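Local structure of reducing end xylose-releasing exo-oligoxylanase (Bacillus halodurans, 1WU4) at residues Asp181-Lys186 and Trp219-Glu224; Asp128-Phe133 and Arg159-Thr164. The protein hydrolyses xylooligosaccharides of three or more units in the beta-anomeric form, releasing xylose from the reducing end with inversion of configuration. The protein carries 1 engineered substitution. All coordinates share one frame; numbering follows the deposited sequence.

Contact 1 (Asp181-Lys186 and Trp219-Glu224); sequences DNKLIK and WKEAAE
An irregular loop is laid against an α-helix of the (α/α)6 barrel where K183 meets E221 and A222 of helix 216-233, partly buried and away from the annotated sites. The backbones come near enough for the carbonyl oxygen of K183 to touch the helix: A222 CA lies 3.5 Å from K183 O, a CA-H···O contact, and the methyl of A222 rests by the same oxygen. An Asx turn shapes the loop just here, N182 OD1 accepting from L184 N at 2.8 Å with the donor tilted 20° from the carbonyl plane. K183, the residue inside that turn, is in the left-handed helical region (φ 60°, ψ 25°). Its CB lies 3.9 Å from A222 CA, and its CG is the same distance, 3.9 Å, from E221 CB, so the aliphatic root of the lysine covers the helix surface before its charge is reached. The lysine chain, bent at chi2 and chi4, crosses the extended E221 side chain at a slant, so that both CE (3.7 Å) and NZ of K183 lie beside E221 OE1. K183 and E221 are partly exposed, whereas A222 is buried. The ammonium is also bonded to the carbonyl oxygen of R180, which is its stronger polar partner and helps to fix its position. F218 and A225 of the same helix add further apolar cover to K183. Against E221 the salt bridge is long and its hydrogen bond weak, K183 NZ to OE1 being 3.4 Å; one water donates to E221 OE1 at 2.8 Å and accepts a weak bond from K183 NZ.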
# COMPACT_ATOMS: atom_id res chain seq x y z
N ASP A 181 -10.19 -3.72 20.63
CA ASP A 181 -9.41 -3.70 21.86
C ASP A 181 -7.95 -3.31 21.67
O ASP A 181 -7.42 -2.49 22.41
CB ASP A 181 -9.50 -5.05 22.57
CG ASP A 181 -10.93 -5.40 22.96
OD1 ASP A 181 -11.59 -4.55 23.59
OD2 ASP A 181 -11.37 -6.52 22.65
N ASN A 182 -7.29 -3.91 20.68
CA ASN A 182 -5.88 -3.59 20.45
C ASN A 182 -5.64 -2.56 19.34
O ASN A 182 -4.50 -2.16 19.10
CB ASN A 182 -5.06 -4.86 20.17
CG ASN A 182 -5.55 -5.63 18.96
OD1 ASN A 182 -5.96 -5.04 17.96
ND2 ASN A 182 -5.46 -6.95 19.03
N LYS A 183 -6.71 -2.13 18.68
CA LYS A 183 -6.64 -1.13 17.61
C LYS A 183 -5.78 -1.54 16.42
O LYS A 183 -5.27 -0.67 15.70
CB LYS A 183 -6.12 0.21 18.16
CG LYS A 183 -7.01 0.88 19.20
CD LYS A 183 -6.96 0.18 20.54
CE LYS A 183 -7.73 0.96 21.59
NZ LYS A 183 -9.15 1.16 21.21
N LEU A 184 -5.63 -2.84 16.20
CA LEU A 184 -4.82 -3.33 15.09
C LEU A 184 -5.67 -3.82 13.93
O LEU A 184 -6.69 -4.48 14.13
CB LEU A 184 -3.93 -4.49 15.56
CG LEU A 184 -2.94 -4.23 16.69
CD1 LEU A 184 -2.24 -5.52 17.05
CD2 LEU A 184 -1.92 -3.18 16.26
N ILE A 185 -5.25 -3.49 12.71
CA ILE A 185 -5.97 -3.94 11.52
C ILE A 185 -5.80 -5.46 11.45
O ILE A 185 -4.77 -6.00 11.86
CB ILE A 185 -5.40 -3.27 10.23
CG1 ILE A 185 -6.30 -3.60 9.04
CG2 ILE A 185 -3.97 -3.73 9.98
CD1 ILE A 185 -5.91 -2.85 7.77
N LYS A 186 -6.82 -6.15 10.96
CA LYS A 186 -6.80 -7.61 10.86
C LYS A 186 -6.45 -8.07 9.45
O LYS A 186 -6.55 -7.30 8.50
CB LYS A 186 -8.17 -8.19 11.20
CG LYS A 186 -8.79 -7.76 12.51
CD LYS A 186 -10.21 -8.30 12.56
CE LYS A 186 -10.96 -7.92 13.82
NZ LYS A 186 -12.37 -8.42 13.72
N TRP A 219 -8.85 6.31 15.53
CA TRP A 219 -7.84 6.30 14.48
C TRP A 219 -6.48 6.77 14.96
O TRP A 219 -5.45 6.29 14.49
CB TRP A 219 -8.33 7.11 13.27
CG TRP A 219 -9.37 6.34 12.48
CD1 TRP A 219 -10.67 6.68 12.28
CD2 TRP A 219 -9.18 5.08 11.84
NE1 TRP A 219 -11.31 5.70 11.55
CE2 TRP A 219 -10.41 4.71 11.26
CE3 TRP A 219 -8.08 4.22 11.69
CZ2 TRP A 219 -10.59 3.51 10.55
CZ3 TRP A 219 -8.25 3.03 10.98
CH2 TRP A 219 -9.49 2.69 10.42
N LYS A 220 -6.46 7.70 15.90
CA LYS A 220 -5.19 8.17 16.45
C LYS A 220 -4.56 7.01 17.22
O LYS A 220 -3.35 6.78 17.14
CB LYS A 220 -5.43 9.35 17.39
CG LYS A 220 -4.17 9.86 18.06
CD LYS A 220 -4.47 11.04 18.97
CE LYS A 220 -3.22 11.47 19.71
NZ LYS A 220 -3.51 12.64 20.59
N GLU A 221 -5.39 6.27 17.95
CA GLU A 221 -4.91 5.13 18.72
C GLU A 221 -4.44 4.01 17.81
O GLU A 221 -3.51 3.28 18.14
CB GLU A 221 -6.01 4.63 19.67
CG GLU A 221 -6.51 5.71 20.61
CD GLU A 221 -7.65 5.23 21.50
OE1 GLU A 221 -8.51 4.48 21.01
OE2 GLU A 221 -7.68 5.64 22.68
N ALA A 222 -5.10 3.86 16.66
CA ALA A 222 -4.71 2.83 15.70
C ALA A 222 -3.34 3.15 15.11
O ALA A 222 -2.51 2.26 14.91
CB ALA A 222 -5.75 2.73 14.58
N ALA A 223 -3.08 4.43 14.84
CA ALA A 223 -1.79 4.84 14.31
C ALA A 223 -0.68 4.46 15.29
O ALA A 223 0.33 3.86 14.91
CB ALA A 223 -1.77 6.34 14.05
N GLU A 224 -0.89 4.79 16.56
CA GLU A 224 0.09 4.48 17.61
C GLU A 224 0.24 2.98 17.78
O GLU A 224 1.36 2.47 17.91
CB GLU A 224 -0.35 5.13 18.93
CG GLU A 224 0.55 4.82 20.13
CD GLU A 224 2.01 5.13 19.87
OE1 GLU A 224 2.29 6.11 19.14
OE2 GLU A 224 2.88 4.41 20.40
O HOH W 1 -11.15 3.61 20.96

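Contact 2 (Asp128-Phe133 and Arg159-Thr164)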
# COMPACT_ATOMS: atom_id res chain seq x y z
N ASP A 128 -6.41 -4.35 3.30
CA ASP A 128 -5.47 -3.38 2.74
C ASP A 128 -6.09 -2.64 1.55
O ASP A 128 -5.68 -1.53 1.22
CB ASP A 128 -4.12 -4.05 2.38
CG ASP A 128 -4.24 -5.15 1.34
OD1 ASP A 128 -5.23 -5.89 1.34
OD2 ASP A 128 -3.29 -5.28 0.53
N GLY A 129 -7.09 -3.25 0.93
CA GLY A 129 -7.77 -2.59 -0.17
C GLY A 129 -8.65 -1.49 0.40
O GLY A 129 -8.59 -0.34 -0.02
N GLU A 130 -9.47 -1.84 1.39
CA GLU A 130 -10.35 -0.86 2.02
C GLU A 130 -9.62 0.39 2.51
O GLU A 130 -10.08 1.51 2.29
CB GLU A 130 -11.12 -1.49 3.18
CG GLU A 130 -12.50 -2.06 2.82
CD GLU A 130 -12.44 -3.36 2.02
OE1 GLU A 130 -13.52 -3.88 1.69
OE2 GLU A 130 -11.33 -3.84 1.73
N GLU A 131 -8.49 0.22 3.19
CA GLU A 131 -7.80 1.40 3.70
C GLU A 131 -7.24 2.29 2.60
O GLU A 131 -7.22 3.51 2.74
CB GLU A 131 -6.71 1.00 4.71
CG GLU A 131 -5.63 0.09 4.19
CD GLU A 131 -4.70 -0.39 5.30
OE1 GLU A 131 -4.67 0.23 6.38
OE2 GLU A 131 -3.98 -1.39 5.08
N TYR A 132 -6.80 1.69 1.49
CA TYR A 132 -6.31 2.50 0.38
C TYR A 132 -7.50 3.19 -0.31
O TYR A 132 -7.39 4.34 -0.71
CB TYR A 132 -5.53 1.65 -0.64
CG TYR A 132 -4.03 1.69 -0.45
CD1 TYR A 132 -3.25 2.60 -1.16
CD2 TYR A 132 -3.39 0.82 0.43
CE1 TYR A 132 -1.86 2.64 -0.99
CE2 TYR A 132 -2.01 0.86 0.61
CZ TYR A 132 -1.25 1.77 -0.10
OH TYR A 132 0.11 1.81 0.07
N PHE A 133 -8.63 2.49 -0.43
CA PHE A 133 -9.82 3.10 -1.03
C PHE A 133 -10.18 4.36 -0.25
O PHE A 133 -10.39 5.43 -0.82
CB PHE A 133 -11.04 2.16 -0.99
CG PHE A 133 -11.03 1.07 -2.03
CD1 PHE A 133 -10.72 1.33 -3.35
CD2 PHE A 133 -11.40 -0.23 -1.67
CE1 PHE A 133 -10.76 0.32 -4.32
CE2 PHE A 133 -11.45 -1.24 -2.63
CZ PHE A 133 -11.14 -0.97 -3.95
N ARG A 159 -15.89 8.16 4.50
CA ARG A 159 -16.34 8.12 5.89
C ARG A 159 -17.26 6.94 6.15
O ARG A 159 -17.21 6.32 7.21
CB ARG A 159 -17.03 9.43 6.27
CG ARG A 159 -16.09 10.63 6.30
CD ARG A 159 -16.72 11.83 6.99
NE ARG A 159 -17.91 12.32 6.29
CZ ARG A 159 -17.88 13.18 5.28
NH1 ARG A 159 -16.73 13.66 4.84
NH2 ARG A 159 -19.01 13.56 4.70
N LYS A 160 -18.11 6.64 5.18
CA LYS A 160 -19.05 5.52 5.30
C LYS A 160 -18.27 4.21 5.40
O LYS A 160 -18.54 3.37 6.27
CB LYS A 160 -19.95 5.48 4.07
CG LYS A 160 -21.05 4.44 4.11
CD LYS A 160 -21.53 4.08 2.70
CE LYS A 160 -21.82 5.32 1.85
NZ LYS A 160 -22.83 6.22 2.46
N LEU A 161 -17.29 4.04 4.52
CA LEU A 161 -16.49 2.83 4.51
C LEU A 161 -15.73 2.65 5.82
O LEU A 161 -15.73 1.57 6.41
CB LEU A 161 -15.52 2.85 3.33
CG LEU A 161 -14.62 1.61 3.17
CD1 LEU A 161 -15.48 0.35 3.09
CD2 LEU A 161 -13.77 1.78 1.92
N LEU A 162 -15.08 3.72 6.28
CA LEU A 162 -14.33 3.62 7.52
C LEU A 162 -15.24 3.37 8.72
O LEU A 162 -14.83 2.77 9.71
CB LEU A 162 -13.47 4.87 7.73
CG LEU A 162 -12.31 5.00 6.75
CD1 LEU A 162 -11.49 6.24 7.09
CD2 LEU A 162 -11.43 3.75 6.80
N HIS A 163 -16.49 3.83 8.62
CA HIS A 163 -17.44 3.58 9.70
C HIS A 163 -17.64 2.07 9.80
O HIS A 163 -17.61 1.49 10.89
CB HIS A 163 -18.78 4.25 9.41
CG HIS A 163 -19.89 3.76 10.29
ND1 HIS A 163 -19.99 4.10 11.63
CD2 HIS A 163 -20.90 2.89 10.05
CE1 HIS A 163 -21.01 3.46 12.17
NE2 HIS A 163 -21.59 2.72 11.23
N THR A 164 -17.86 1.43 8.66
CA THR A 164 -18.06 -0.01 8.61
C THR A 164 -16.83 -0.74 9.15
O THR A 164 -16.95 -1.66 9.96
CB THR A 164 -18.33 -0.48 7.17
OG1 THR A 164 -19.44 0.25 6.63
CG2 THR A 164 -18.65 -1.97 7.14
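This is a buried apolar contact between two consecutive helices, 127-144 and 154-167, in which L161 packs against E130 and F133 without any hydrogen bond across. The two segments run in broadly opposite directions, and the isobutyl group of L161 bridges between them. With its CG anti to the backbone N (chi1 -179°), L161 extends its two methyls over the neighbouring helix; both methyls touch E130, and CD2 reaches F133 as well. CD1 meets the aliphatic part of E130, 3.8 Å from its CG, the two side chains crossing at about a right angle. CD2 lies 3.7 Å from E130 O and 4.0 Å from F133 CB, so it bears on the helix backbone and on the residue one turn further along. E130 thus offers methylene carbon to the leucine, while its polar end is served from outside the pair: the chain bends at chi2, and OE1 accepts a hydrogen bond from the backbone N of F110. Only the base of F133 takes part here; its ring leads away and meets that of F110, and the side chain also touches T69, S73 and M76 of helix 69-81. There it comes about 8 Å from the side chain of E70, probably the proton donor, as inferred from related enzymes. Packing of successive, broadly opposed helices through apolar side chains is in keeping with the (α/α)6 barrel of glycoside hydrolase family 8.

How the contacts relate
From the N terminus, contact 2 comes first: helix 127-144 turns back through a short connection and packs on helix 154-167, closing the helix-turn-helix excursion between 128-133 and 159-164. The chain then enters the long loop that holds 181-186 and runs on through strand 193-194 and helix 201-210 to helix 216-233, where contact 1 closes the later excursion from 181-186 to 219-224. The contacts are therefore in series, neither nested nor crossed, with centres 14 Å apart. They nevertheless touch: I185 CD1 lies 3.6 Å from E131 OE1, and W219 CZ2 is 3.9 Å from L162 CD2. Through these meetings the loop reaches helix 127-144, and helix 216-233 packs on helix 154-167 within the barrel.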